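PDB 6TGS: protein NBR1 homolog from Arabidopsis thaliana, which acts probably as a receptor that delivers ubiquitinated protein aggregates to vacuolar degradation by autophagy, self-associating through its PB1 domain. Local coordinates for residues Leu38-Ala43 with Leu48-Glu53; Val9-Tyr14 with Leu18-Val23; Leu56-Ala61 with Phe75-Gln80. The protein carries 3 engineered substitutions. All blocks are in the same frame, centred on the assembly; numbering follows the deposited sequence. Where two conformers were deposited one is given.

In the fold
All three contacts lie in one PB1 domain, a ubiquitin-like fold of helices on a mixed beta sheet. Contact 2 is the hairpin at one edge of that sheet, held by backbone hydrogen bonds. One face is mainly apolar and reaches helix 35-46; the other carries most of the basic chains. Contact 1 ties that same helix to the loop after it, partly buried, with its lysine side toward the surface, by two hydrogen bonds to carbonyls and small apolar touches. Contact 3, smaller and buried, sets a strand against helix 71-79 with few atoms. Ile-42 of contact 1 touches Val-12 of contact 2 and Leu-56 of contact 3; contacts 2 and 3 share only the sheet.

Contact 1: residues Leu38-Ala43 with Leu48-Glu53; sequences LKEKIA and LSADAE
Lys-39 leaves helix 35-46 with CG anti to its carbonyl carbon and bends at chi3 (73°), which carries its amine across to the backbone of Ala-52. Lys-39 NZ donates to Ala-52 O at 2.7 Å. The amine lies somewhat out of the carbonyl plane, tilted by 26°. Lys-39 CE lies between the carbonyl oxygens of Ala-50 and Ala-52, 3.3 Å from Ala-50 O. A water extends the grip: it takes a weak bond from NZ and donates to Asp-51 O. A glycerol, probably from crystallisation, accepts another weak bond from the amine. A methionine in place of Lys-39 would probably leave Ala-52 O without its charged donor and break the water link to Asp-51.

Beside the lysine, and on to the next turn of the helix, the contact is apolar. Ala-43 CB sits 3.9 Å from Ala-50 CB, and the aliphatic CG of Glu-40 touches the same Ala-50 methyl from the helix at 4.0 Å. Ile-42 CG2, anti to the backbone N, meets Leu-48 CD1 at 4.1 Å.

The second hydrogen bond closes the chain back on the helix. Leu-48 N donates to Ala-43 O at 3.1 Å, with an angle of 158° at the hydrogen. The donor lies in the carbonyl plane, on a lone pair. It joins residues five positions apart, where the chain leaves the helix. Ser-49 to Ala-52 then form a type I turn, closed by Ala-52 N on Ser-49 O.

Leu-48 also packs on Tyr-14, and Ile-42 on Val-12 and Val-89, which puts this edge of the contact against the sheet. The whole is the link from helix 35-46 to strand 55-59 in the ubiquitin-like beta-grasp fold of the PB1 domain.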
ATOM      1  N   LEU A  38      -5.073  -1.297  -5.272  1.00 19.92           N
ATOM      2  CA  LEU A  38      -4.738  -0.607  -4.027  1.00 16.56           C
ATOM      3  C   LEU A  38      -5.432   0.745  -3.959  1.00 19.68           C
ATOM      4  O   LEU A  38      -6.017   1.114  -2.932  1.00 17.08           O
ATOM      5  CB  LEU A  38      -3.220  -0.440  -3.927  1.00 18.67           C
ATOM      6  CG  LEU A  38      -2.757   0.384  -2.736  1.00 16.32           C
ATOM      7  CD1 LEU A  38      -3.228  -0.275  -1.430  1.00 20.72           C
ATOM      8  CD2 LEU A  38      -1.235   0.549  -2.790  1.00 23.40           C
ATOM      9  N   LYS A  39      -5.374   1.501  -5.055  1.00 17.53           N
ATOM     10  CA  LYS A  39      -6.031   2.799  -5.075  1.00 16.48           C
ATOM     11  C   LYS A  39      -7.539   2.649  -4.912  1.00 15.23           C
ATOM     12  O   LYS A  39      -8.186   3.479  -4.262  1.00 18.81           O
ATOM     13  CB  LYS A  39      -5.667   3.538  -6.371  1.00 18.08           C
ATOM     14  CG  LYS A  39      -4.247   4.069  -6.336  1.00 22.03           C
ATOM     15  CD  LYS A  39      -3.878   4.838  -7.583  1.00 27.79           C
ATOM     16  CE  LYS A  39      -4.560   6.196  -7.607  1.00 25.90           C
ATOM     17  NZ  LYS A  39      -4.131   7.010  -8.788  1.00 28.76           N
ATOM     18  N   GLU A  40      -8.123   1.604  -5.501  1.00 16.40           N
ATOM     19  CA  GLU A  40      -9.566   1.417  -5.395  1.00 15.29           C
ATOM     20  C   GLU A  40      -9.967   1.079  -3.965  1.00 15.48           C
ATOM     21  O   GLU A  40     -11.016   1.512  -3.484  1.00 19.16           O
ATOM     22  CB  GLU A  40     -10.021   0.323  -6.360  1.00 19.99           C
ATOM     23  CG  GLU A  40      -9.956   0.770  -7.824  1.00 21.24           C
ATOM     24  CD  GLU A  40     -10.034  -0.401  -8.797  1.00 35.78           C
ATOM     25  OE1 GLU A  40     -10.030  -1.562  -8.345  1.00 37.22           O
ATOM     26  OE2 GLU A  40     -10.082  -0.158 -10.020  1.00 35.38           O
ATOM     27  N   LYS A  41      -9.149   0.283  -3.285  1.00 16.97           N
ATOM     28  CA  LYS A  41      -9.447  -0.040  -1.899  1.00 14.98           C
ATOM     29  C   LYS A  41      -9.328   1.203  -1.028  1.00 16.45           C
ATOM     30  O   LYS A  41     -10.210   1.499  -0.220  1.00 17.10           O
ATOM     31  CB  LYS A  41      -8.505  -1.153  -1.435  1.00 16.95           C
ATOM     32  CG  LYS A  41      -8.802  -1.664  -0.039  1.00 18.20           C
ATOM     33  CD  LYS A  41     -10.003  -2.619  -0.063  1.00 27.93           C
ATOM     34  CE  LYS A  41     -10.281  -3.177   1.314  1.00 28.95           C
ATOM     35  NZ  LYS A  41     -11.129  -4.406   1.229  1.00 31.29           N
ATOM     36  N   ILE A  42      -8.261   1.981  -1.218  1.00 15.00           N
ATOM     37  CA  ILE A  42      -8.084   3.187  -0.419  1.00 13.26           C
ATOM     38  C   ILE A  42      -9.208   4.183  -0.680  1.00 18.66           C
ATOM     39  O   ILE A  42      -9.720   4.816   0.250  1.00 16.33           O
ATOM     40  CB  ILE A  42      -6.694   3.790  -0.690  1.00 16.44           C
ATOM     41  CG1 ILE A  42      -5.617   2.901  -0.045  1.00 17.47           C
ATOM     42  CG2 ILE A  42      -6.623   5.205  -0.143  1.00 17.29           C
ATOM     43  CD1 ILE A  42      -4.151   3.223  -0.521  1.00 16.86           C
ATOM     44  N   ALA A  43      -9.630   4.321  -1.941  1.00 16.03           N
ATOM     45  CA  ALA A  43     -10.747   5.205  -2.270  1.00 16.00           C
ATOM     46  C   ALA A  43     -12.029   4.778  -1.561  1.00 18.36           C
ATOM     47  O   ALA A  43     -12.774   5.616  -1.045  1.00 18.68           O
ATOM     48  CB  ALA A  43     -10.957   5.229  -3.791  1.00 18.18           C
ATOM     49  N   LEU A  48     -12.614   8.689  -1.407  1.00 18.18           N
ATOM     50  CA  LEU A  48     -11.802   9.455  -2.345  1.00 15.71           C
ATOM     51  C   LEU A  48     -12.109   8.974  -3.760  1.00 16.35           C
ATOM     52  O   LEU A  48     -12.865   8.025  -3.951  1.00 18.22           O
ATOM     53  CB  LEU A  48     -10.317   9.289  -2.021  1.00 15.75           C
ATOM     54  CG  LEU A  48      -9.874   9.191  -0.562  1.00 17.19           C
ATOM     55  CD1 LEU A  48      -8.365   8.947  -0.472  1.00 19.54           C
ATOM     56  CD2 LEU A  48     -10.261  10.426   0.217  1.00 22.12           C
ATOM     57  N   SER A  49     -11.516   9.655  -4.752  0.56 16.91           N
ATOM     58  CA  SER A  49     -11.552   9.180  -6.135  0.56 19.78           C
ATOM     59  C   SER A  49     -10.481   8.118  -6.347  0.56 16.82           C
ATOM     60  O   SER A  49      -9.314   8.337  -6.011  0.56 19.16           O
ATOM     61  CB  SER A  49     -11.310  10.322  -7.128  0.56 16.03           C
ATOM     62  OG  SER A  49     -12.323  11.304  -7.089  0.56 18.84           O
ATOM     63  N   ALA A  50     -10.867   6.985  -6.943  1.00 19.65           N
ATOM     64  CA  ALA A  50      -9.871   5.963  -7.241  1.00 21.87           C
ATOM     65  C   ALA A  50      -8.881   6.414  -8.305  1.00 24.37           C
ATOM     66  O   ALA A  50      -7.749   5.909  -8.338  1.00 22.96           O
ATOM     67  CB  ALA A  50     -10.565   4.676  -7.679  1.00 19.73           C
ATOM     68  N   ASP A  51      -9.257   7.371  -9.156  1.00 21.67           N
ATOM     69  CA  ASP A  51      -8.315   7.888 -10.137  1.00 19.10           C
ATOM     70  C   ASP A  51      -7.685   9.209  -9.727  1.00 25.25           C
ATOM     71  O   ASP A  51      -7.017   9.849 -10.552  1.00 23.70           O
ATOM     72  CB  ASP A  51      -8.962   8.023 -11.525  1.00 21.67           C
ATOM     73  CG  ASP A  51     -10.188   8.931 -11.571  1.00 23.95           C
ATOM     74  OD1 ASP A  51     -10.640   9.480 -10.555  1.00 20.67           O
ATOM     75  OD2 ASP A  51     -10.688   9.137 -12.701  1.00 24.97           O
ATOM     76  N   ALA A  52      -7.851   9.628  -8.476  1.00 21.62           N
ATOM     77  CA  ALA A  52      -7.101  10.782  -8.011  1.00 19.32           C
ATOM     78  C   ALA A  52      -5.602  10.493  -8.006  1.00 26.78           C
ATOM     79  O   ALA A  52      -5.161   9.348  -7.860  1.00 22.64           O
ATOM     80  CB  ALA A  52      -7.545  11.186  -6.610  1.00 21.81           C
ATOM     81  N   GLU A  53      -4.796  11.556  -8.128  0.70 21.65           N
ATOM     82  CA  GLU A  53      -3.334  11.428  -8.072  0.70 22.18           C
ATOM     83  C   GLU A  53      -2.868  11.513  -6.616  0.70 25.11           C
ATOM     84  O   GLU A  53      -2.347  12.525  -6.145  0.70 31.64           O
ATOM     85  CB  GLU A  53      -2.668  12.487  -8.945  0.70 26.05           C
ATOM     86  CG  GLU A  53      -2.667  12.135 -10.412  0.70 29.70           C
ATOM     87  CD  GLU A  53      -1.535  12.796 -11.167  0.70 34.77           C
ATOM     88  OE1 GLU A  53      -1.049  13.848 -10.701  0.70 32.25           O
ATOM     89  OE2 GLU A  53      -1.132  12.260 -12.222  0.70 41.85           O
TER
HETATM   90  O   HOH W   1      -4.623   7.776 -11.461  1.00 56.09           O

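Contact 2: residues Val9-Tyr14 with Leu18-Val23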
ATOM      1  N   VAL A   9      -0.213  -7.570   6.002  1.00 27.24           N
ATOM      2  CA  VAL A   9      -1.077  -6.625   6.697  1.00 28.03           C
ATOM      3  C   VAL A   9      -0.734  -5.225   6.202  1.00 21.75           C
ATOM      4  O   VAL A   9       0.422  -4.799   6.260  1.00 25.52           O
ATOM      5  CB  VAL A   9      -0.907  -6.732   8.218  1.00 30.01           C
ATOM      6  CG1 VAL A   9      -1.660  -5.610   8.908  1.00 25.26           C
ATOM      7  CG2 VAL A   9      -1.410  -8.077   8.692  1.00 38.41           C
ATOM      8  N   VAL A  10      -1.744  -4.515   5.709  1.00 17.24           N
ATOM      9  CA  VAL A  10      -1.581  -3.150   5.221  1.00 18.52           C
ATOM     10  C   VAL A  10      -2.371  -2.236   6.142  1.00 20.25           C
ATOM     11  O   VAL A  10      -3.553  -2.476   6.401  1.00 23.20           O
ATOM     12  CB  VAL A  10      -2.043  -3.013   3.761  1.00 19.65           C
ATOM     13  CG1 VAL A  10      -1.888  -1.567   3.281  1.00 23.23           C
ATOM     14  CG2 VAL A  10      -1.246  -3.956   2.874  1.00 20.52           C
ATOM     15  N   LYS A  11      -1.713  -1.221   6.667  1.00 16.64           N
ATOM     16  CA  LYS A  11      -2.392  -0.112   7.370  1.00 17.25           C
ATOM     17  C   LYS A  11      -2.368   1.186   6.541  1.00 21.98           C
ATOM     18  O   LYS A  11      -1.286   1.494   6.113  1.00 22.11           O
ATOM     19  CB  LYS A  11      -1.818   0.034   8.775  1.00 17.82           C
ATOM     20  CG  LYS A  11      -1.981  -1.216   9.616  1.00 23.72           C
ATOM     21  CD  LYS A  11      -1.458  -1.060  11.007  1.00 25.17           C
ATOM     22  CE  LYS A  11      -1.256  -2.403  11.669  1.00 37.53           C
ATOM     23  NZ  LYS A  11      -0.401  -2.290  12.871  1.00 45.57           N
ATOM     24  N   VAL A  12      -3.388   1.811   6.407  0.70 16.01           N
ATOM     25  CA  VAL A  12      -3.429   3.024   5.601  0.70 16.87           C
ATOM     26  C   VAL A  12      -3.846   4.165   6.513  0.70 16.21           C
ATOM     27  O   VAL A  12      -4.786   4.022   7.302  0.70 16.77           O
ATOM     28  CB  VAL A  12      -4.398   2.886   4.411  0.70 18.59           C
ATOM     29  CG1 VAL A  12      -4.315   4.123   3.534  0.70 18.51           C
ATOM     30  CG2 VAL A  12      -4.076   1.640   3.599  0.70 19.11           C
ATOM     31  N   SER A  13      -3.132   5.280   6.432  0.70 15.33           N
ATOM     32  CA  SER A  13      -3.451   6.466   7.209  0.70 17.75           C
ATOM     33  C   SER A  13      -3.927   7.582   6.290  0.70 21.85           C
ATOM     34  O   SER A  13      -3.252   7.926   5.309  0.70 18.91           O
ATOM     35  CB  SER A  13      -2.244   6.928   8.018  0.70 20.04           C
ATOM     36  OG  SER A  13      -2.594   8.049   8.800  0.70 24.59           O
ATOM     37  N   TYR A  14      -5.082   8.153   6.612  1.00 20.90           N
ATOM     38  CA  TYR A  14      -5.554   9.338   5.918  1.00 22.55           C
ATOM     39  C   TYR A  14      -6.380  10.167   6.890  1.00 27.32           C
ATOM     40  O   TYR A  14      -7.167   9.614   7.659  1.00 31.62           O
ATOM     41  CB  TYR A  14      -6.402   8.978   4.683  1.00 21.27           C
ATOM     42  CG  TYR A  14      -6.987  10.171   3.974  1.00 21.24           C
ATOM     43  CD1 TYR A  14      -6.207  10.951   3.137  1.00 28.76           C
ATOM     44  CD2 TYR A  14      -8.326  10.513   4.136  1.00 26.14           C
ATOM     45  CE1 TYR A  14      -6.737  12.049   2.480  1.00 32.82           C
ATOM     46  CE2 TYR A  14      -8.866  11.605   3.479  1.00 25.22           C
ATOM     47  CZ  TYR A  14      -8.064  12.370   2.654  1.00 29.00           C
ATOM     48  OH  TYR A  14      -8.594  13.461   2.011  1.00 33.49           O
ATOM     49  N   LEU A  18      -6.546   5.664  10.862  1.00 19.18           N
ATOM     50  CA  LEU A  18      -5.843   4.453  10.442  1.00 18.65           C
ATOM     51  C   LEU A  18      -6.825   3.330  10.136  1.00 17.45           C
ATOM     52  O   LEU A  18      -7.686   3.002  10.961  1.00 21.01           O
ATOM     53  CB  LEU A  18      -4.856   3.993  11.520  1.00 25.44           C
ATOM     54  CG  LEU A  18      -3.747   2.993  11.178  1.00 24.52           C
ATOM     55  CD1 LEU A  18      -2.815   3.527  10.082  1.00 23.35           C
ATOM     56  CD2 LEU A  18      -2.936   2.611  12.432  1.00 26.72           C
ATOM     57  N   ARG A  19      -6.664   2.704   8.986  1.00 15.49           N
ATOM     58  CA  ARG A  19      -7.478   1.552   8.621  1.00 17.54           C
ATOM     59  C   ARG A  19      -6.567   0.407   8.220  1.00 20.78           C
ATOM     60  O   ARG A  19      -5.486   0.621   7.666  1.00 23.20           O
ATOM     61  CB  ARG A  19      -8.454   1.889   7.479  1.00 16.30           C
ATOM     62  CG  ARG A  19      -9.496   2.948   7.856  1.00 15.86           C
ATOM     63  CD  ARG A  19     -10.556   2.376   8.820  1.00 18.22           C
ATOM     64  NE  ARG A  19     -11.583   3.364   9.180  1.00 20.44           N
ATOM     65  CZ  ARG A  19     -11.519   4.120  10.275  1.00 19.77           C
ATOM     66  NH1 ARG A  19     -10.464   4.018  11.079  1.00 19.03           N
ATOM     67  NH2 ARG A  19     -12.501   4.972  10.572  1.00 20.20           N
ATOM     68  N   ARG A  20      -6.895  -0.835   8.496  1.00 13.55           N
ATOM     69  CA  ARG A  20      -6.186  -2.101   8.362  1.00 14.82           C
ATOM     70  C   ARG A  20      -6.893  -3.000   7.364  1.00 16.72           C
ATOM     71  O   ARG A  20      -8.114  -3.167   7.433  1.00 20.37           O
ATOM     72  CB  ARG A  20      -6.110  -2.813   9.717  1.00 18.97           C
ATOM     73  CG  ARG A  20      -5.365  -4.146   9.709  1.00 31.81           C
ATOM     74  CD  ARG A  20      -5.330  -4.758  11.124  1.00 26.68           C
ATOM     75  NE  ARG A  20      -4.628  -6.027  11.146  1.00 37.61           N
ATOM     76  CZ  ARG A  20      -5.206  -7.187  10.876  1.00 42.79           C
ATOM     77  NH1 ARG A  20      -6.492  -7.214  10.553  1.00 44.74           N
ATOM     78  NH2 ARG A  20      -4.502  -8.310  10.912  1.00 54.78           N
ATOM     79  N   PHE A  21      -6.268  -3.579   6.458  1.00 18.84           N
ATOM     80  CA  PHE A  21      -6.797  -4.696   5.686  1.00 19.40           C
ATOM     81  C   PHE A  21      -5.644  -5.636   5.367  1.00 20.89           C
ATOM     82  O   PHE A  21      -4.477  -5.312   5.587  1.00 23.74           O
ATOM     83  CB  PHE A  21      -7.525  -4.240   4.415  1.00 18.12           C
ATOM     84  CG  PHE A  21      -6.688  -3.414   3.490  1.00 19.99           C
ATOM     85  CD1 PHE A  21      -6.635  -2.044   3.635  1.00 21.41           C
ATOM     86  CD2 PHE A  21      -5.984  -4.005   2.449  1.00 23.13           C
ATOM     87  CE1 PHE A  21      -5.881  -1.266   2.772  1.00 23.78           C
ATOM     88  CE2 PHE A  21      -5.230  -3.228   1.570  1.00 24.69           C
ATOM     89  CZ  PHE A  21      -5.182  -1.855   1.745  1.00 20.30           C
ATOM     90  N   ARG A  22      -5.967  -6.815   4.851  1.00 22.91           N
ATOM     91  CA  ARG A  22      -4.932  -7.797   4.556  1.00 24.79           C
ATOM     92  C   ARG A  22      -4.945  -8.138   3.077  1.00 23.16           C
ATOM     93  O   ARG A  22      -6.003  -8.192   2.441  1.00 26.18           O
ATOM     94  CB  ARG A  22      -5.116  -9.067   5.391  1.00 25.90           C
ATOM     95  CG  ARG A  22      -5.097  -8.818   6.890  1.00 27.23           C
ATOM     96  CD  ARG A  22      -4.690 -10.067   7.664  1.00 38.86           C
ATOM     97  NE  ARG A  22      -5.489 -11.234   7.298  1.00 37.78           N
ATOM     98  CZ  ARG A  22      -5.090 -12.489   7.467  1.00 41.75           C
ATOM     99  NH1 ARG A  22      -3.902 -12.748   7.996  1.00 34.79           N
ATOM    100  NH2 ARG A  22      -5.879 -13.490   7.102  1.00 41.19           N
ATOM    101  N   VAL A  23      -3.755  -8.382   2.533  1.00 26.26           N
ATOM    102  CA  VAL A  23      -3.569  -8.616   1.114  1.00 27.81           C
ATOM    103  C   VAL A  23      -2.978 -10.015   0.949  1.00 27.46           C
ATOM    104  O   VAL A  23      -1.909 -10.295   1.500  1.00 30.82           O
ATOM    105  CB  VAL A  23      -2.651  -7.571   0.461  1.00 29.40           C
ATOM    106  CG1 VAL A  23      -2.413  -7.943  -0.987  1.00 33.58           C
ATOM    107  CG2 VAL A  23      -3.274  -6.182   0.572  1.00 27.81           C
TER
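Val-9 to Tyr-14 and Leu-18 to Val-23 form an antiparallel hairpin, with hydrogen-bonded pairs Val-10 with Phe-21 and Val-12 with Arg-19. Each pair has two near-straight bonds; Val-12 N to Arg-19 O is 2.7 Å.

Phe-21 carries the apolar packing. Its chi1 of 57° sets CG between the backbone N and the carbonyl carbon, which turns the ring along the sheet over the neighbouring valines. Val-10 CB lies over one face of the Phe-21 ring, 4.1 Å from its centroid, as a CH-pi contact. Val-10 CG1 reaches Phe-21 CZ at 3.6 Å. Val-12 CG2 comes obliquely to Phe-21 CE1 at 3.5 Å. Val-10 CG2 meets Val-23 CG2 at 3.8 Å. Phe-21 and Val-12 continue onto Leu-45, Ile-42 and Phe-46 of helix 35-46.

On the other face Arg-20 extends past Val-9, and Val-9 CG1 is 3.7 Å from Arg-20 NE. Leu-18 CD1 touches Lys-11 CB at 3.9 Å and lies 3.4 Å from Val-12 O.

The face of Val-10, Val-12 and Phe-21 is mainly apolar and turns to the core, with Arg-19 at its end. The other gathers Lys-11, Arg-20 and Arg-22, consistent with the basic surface by which many PB1 domains bind an acidic partner.

Contact 3: residues Leu56-Ala61 with Phe75-Gln80; sequences LTYSAA and FDVTNQ. Engineered in segment 56-61: Ala-60 (natural residue Asp), Ala-61 (natural residue Glu).
Tyr-58 and Val-77 join strand 55-59 to helix 71-79 in the part of the PB1 fold that commonly carries the acidic OPCA motif. Ala-60 and Ala-61 are engineered here; the natural residues are Asp and Glu.

Tyr-58 chi1 (68°) tucks CG over its own backbone, and from there the ring projects to the helix. Its outer end does the touching. Val-77 CG2 lies 4.1 Å from Tyr-58 CE2 and 4.0 Å from Tyr-58 OH. The methyl comes obliquely to the ring, and the tyrosine and valine side chains point opposite ways as they pass. Gln-80 crosses near the phenol end.

The helix end has its own polar bonds. Phe-75 O accepts from both Thr-78 OG1, at 2.8 Å, and Asn-79 N, at 3.1 Å. Asn-79 ND2 also donates to Asp-76 OD1 on its anti side. A glycerol, probably from crystallisation, takes weak hydrogen bonds with Tyr-58 OH and Asp-76 OD2.

Around the contact, Tyr-58 rests on Leu-85 of strand 84-90, Val-66 of strand 65-67 and Leu-68. Thr-78 turns to Leu-31. Tyr-58 thus lies between strands 65-67 and 84-90 and lightly touches helix 71-79.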
ATOM      1  N   LEU A  56       1.095   8.072  -2.134  1.00 16.32           N
ATOM      2  CA  LEU A  56       1.079   6.902  -1.265  1.00 18.71           C
ATOM      3  C   LEU A  56       2.520   6.624  -0.859  1.00 18.59           C
ATOM      4  O   LEU A  56       3.343   6.282  -1.712  1.00 18.92           O
ATOM      5  CB  LEU A  56       0.466   5.702  -1.982  1.00 19.64           C
ATOM      6  CG  LEU A  56      -0.914   5.973  -2.602  1.00 22.15           C
ATOM      7  CD1 LEU A  56      -1.455   4.732  -3.331  1.00 24.66           C
ATOM      8  CD2 LEU A  56      -1.862   6.419  -1.511  1.00 16.79           C
ATOM      9  N   THR A  57       2.839   6.821   0.425  1.00 14.10           N
ATOM     10  CA  THR A  57       4.221   6.706   0.876  1.00 15.46           C
ATOM     11  C   THR A  57       4.331   5.786   2.083  1.00 20.21           C
ATOM     12  O   THR A  57       3.392   5.667   2.873  1.00 18.19           O
ATOM     13  CB  THR A  57       4.816   8.081   1.245  1.00 20.25           C
ATOM     14  OG1 THR A  57       3.976   8.754   2.191  1.00 21.55           O
ATOM     15  CG2 THR A  57       4.974   8.942  -0.018  1.00 18.63           C
ATOM     16  N   TYR A  58       5.488   5.140   2.235  1.00 14.85           N
ATOM     17  CA  TYR A  58       5.816   4.484   3.493  1.00 15.25           C
ATOM     18  C   TYR A  58       7.247   4.807   3.884  1.00 17.59           C
ATOM     19  O   TYR A  58       8.050   5.206   3.042  1.00 17.22           O
ATOM     20  CB  TYR A  58       5.611   2.967   3.428  1.00 17.58           C
ATOM     21  CG  TYR A  58       6.532   2.156   2.540  1.00 17.86           C
ATOM     22  CD1 TYR A  58       7.694   1.571   3.055  1.00 18.26           C
ATOM     23  CD2 TYR A  58       6.202   1.905   1.207  1.00 19.33           C
ATOM     24  CE1 TYR A  58       8.508   0.777   2.256  1.00 17.69           C
ATOM     25  CE2 TYR A  58       7.006   1.114   0.404  1.00 21.17           C
ATOM     26  CZ  TYR A  58       8.166   0.558   0.938  1.00 25.20           C
ATOM     27  OH  TYR A  58       8.977  -0.227   0.143  1.00 25.47           O
ATOM     28  N   SER A  59       7.546   4.678   5.182  1.00 16.69           N
ATOM     29  CA  SER A  59       8.893   4.943   5.690  1.00 16.45           C
ATOM     30  C   SER A  59       9.661   3.639   5.812  1.00 20.76           C
ATOM     31  O   SER A  59       9.240   2.727   6.535  1.00 25.36           O
ATOM     32  CB  SER A  59       8.869   5.683   7.031  1.00 23.92           C
ATOM     33  OG  SER A  59       8.065   6.845   6.966  1.00 25.16           O
ATOM     34  N   ALA A  60      10.801   3.570   5.137  1.00 21.34           N
ATOM     35  CA  ALA A  60      11.606   2.363   5.100  1.00 21.61           C
ATOM     36  C   ALA A  60      12.501   2.293   6.334  1.00 29.35           C
ATOM     37  O   ALA A  60      12.625   3.249   7.103  1.00 25.71           O
ATOM     38  CB  ALA A  60      12.429   2.325   3.815  1.00 24.68           C
ATOM     39  N   ALA A  61      13.126   1.126   6.524  1.00 31.62           N
ATOM     40  CA  ALA A  61      13.960   0.919   7.700  1.00 38.47           C
ATOM     41  C   ALA A  61      15.218   1.778   7.690  1.00 25.73           C
ATOM     42  O   ALA A  61      15.796   2.009   8.757  1.00 41.80           O
ATOM     43  CB  ALA A  61      14.339  -0.559   7.828  1.00 38.95           C
ATOM     44  N   PHE A  75       5.664  -4.539  -6.131  1.00 35.99           N
ATOM     45  CA  PHE A  75       6.402  -5.789  -6.253  1.00 38.58           C
ATOM     46  C   PHE A  75       7.571  -5.829  -5.278  1.00 43.02           C
ATOM     47  O   PHE A  75       7.857  -6.867  -4.672  1.00 37.17           O
ATOM     48  CB  PHE A  75       6.893  -5.956  -7.692  1.00 40.14           C
ATOM     49  CG  PHE A  75       7.579  -7.265  -7.967  1.00 49.72           C
ATOM     50  CD1 PHE A  75       6.850  -8.434  -8.104  1.00 58.71           C
ATOM     51  CD2 PHE A  75       8.951  -7.320  -8.130  1.00 57.99           C
ATOM     52  CE1 PHE A  75       7.485  -9.637  -8.373  1.00 59.60           C
ATOM     53  CE2 PHE A  75       9.585  -8.524  -8.411  1.00 60.28           C
ATOM     54  CZ  PHE A  75       8.852  -9.680  -8.519  1.00 64.24           C
ATOM     55  N   ASP A  76       8.239  -4.693  -5.096  1.00 30.11           N
ATOM     56  CA  ASP A  76       9.389  -4.636  -4.213  1.00 31.86           C
ATOM     57  C   ASP A  76       9.023  -4.621  -2.734  1.00 32.40           C
ATOM     58  O   ASP A  76       9.899  -4.845  -1.894  1.00 27.92           O
ATOM     59  CB  ASP A  76      10.237  -3.420  -4.552  1.00 27.34           C
ATOM     60  CG  ASP A  76      11.710  -3.688  -4.350  1.00 40.88           C
ATOM     61  OD1 ASP A  76      12.215  -4.672  -4.932  1.00 48.17           O
ATOM     62  OD2 ASP A  76      12.360  -2.925  -3.608  1.00 36.22           O
ATOM     63  N   VAL A  77       7.773  -4.428  -2.360  1.00 30.42           N
ATOM     64  CA  VAL A  77       7.376  -4.617  -0.941  1.00 32.71           C
ATOM     65  C   VAL A  77       7.547  -6.099  -0.595  1.00 40.53           C
ATOM     66  O   VAL A  77       8.069  -6.407   0.457  1.00 41.35           O
ATOM     67  CB  VAL A  77       5.938  -4.134  -0.703  1.00 30.96           C
ATOM     68  CG1 VAL A  77       5.365  -4.674   0.594  1.00 31.44           C
ATOM     69  CG2 VAL A  77       5.852  -2.618  -0.732  1.00 23.65           C
ATOM     70  N   THR A  78       7.115  -6.961  -1.491  1.00 42.00           N
ATOM     71  CA  THR A  78       7.203  -8.429  -1.296  1.00 48.31           C
ATOM     72  C   THR A  78       8.654  -8.889  -1.448  1.00 50.61           C
ATOM     73  O   THR A  78       9.096  -9.706  -0.643  1.00 48.16           O
ATOM     74  CB  THR A  78       6.325  -9.088  -2.366  1.00 46.23           C
ATOM     75  OG1 THR A  78       7.074  -9.298  -3.558  1.00 61.74           O
ATOM     76  CG2 THR A  78       5.103  -8.275  -2.718  1.00 54.48           C
ATOM     77  N   ASN A  79       9.343  -8.387  -2.465  1.00 42.26           N
ATOM     78  CA  ASN A  79      10.736  -8.814  -2.729  1.00 47.38           C
ATOM     79  C   ASN A  79      11.539  -8.600  -1.469  1.00 48.46           C
ATOM     80  O   ASN A  79      12.390  -9.411  -1.152  1.00 54.68           O
ATOM     81  CB  ASN A  79      11.401  -7.998  -3.826  1.00 39.46           C
ATOM     82  CG  ASN A  79      10.886  -8.287  -5.209  1.00 51.64           C
ATOM     83  OD1 ASN A  79      10.012  -9.127  -5.385  1.00 51.04           O
ATOM     84  ND2 ASN A  79      11.433  -7.584  -6.183  1.00 46.38           N
ATOM     85  N   GLN A  80      11.201  -7.552  -0.772  1.00 41.18           N
ATOM     86  CA  GLN A  80      11.912  -7.177   0.487  1.00 38.14           C
ATOM     87  C   GLN A  80      11.395  -7.938   1.730  1.00 56.46           C
ATOM     88  O   GLN A  80      11.829  -7.620   2.842  1.00 61.40           O
ATOM     89  CB  GLN A  80      11.856  -5.668   0.737  1.00 43.10           C
ATOM     90  CG  GLN A  80      12.729  -4.840  -0.191  1.00 36.50           C
ATOM     91  CD  GLN A  80      12.523  -3.357  -0.006  1.00 40.64           C
ATOM     92  OE1 GLN A  80      11.407  -2.855  -0.028  1.00 51.55           O
ATOM     93  NE2 GLN A  80      13.614  -2.635   0.177  1.00 45.92           N
TER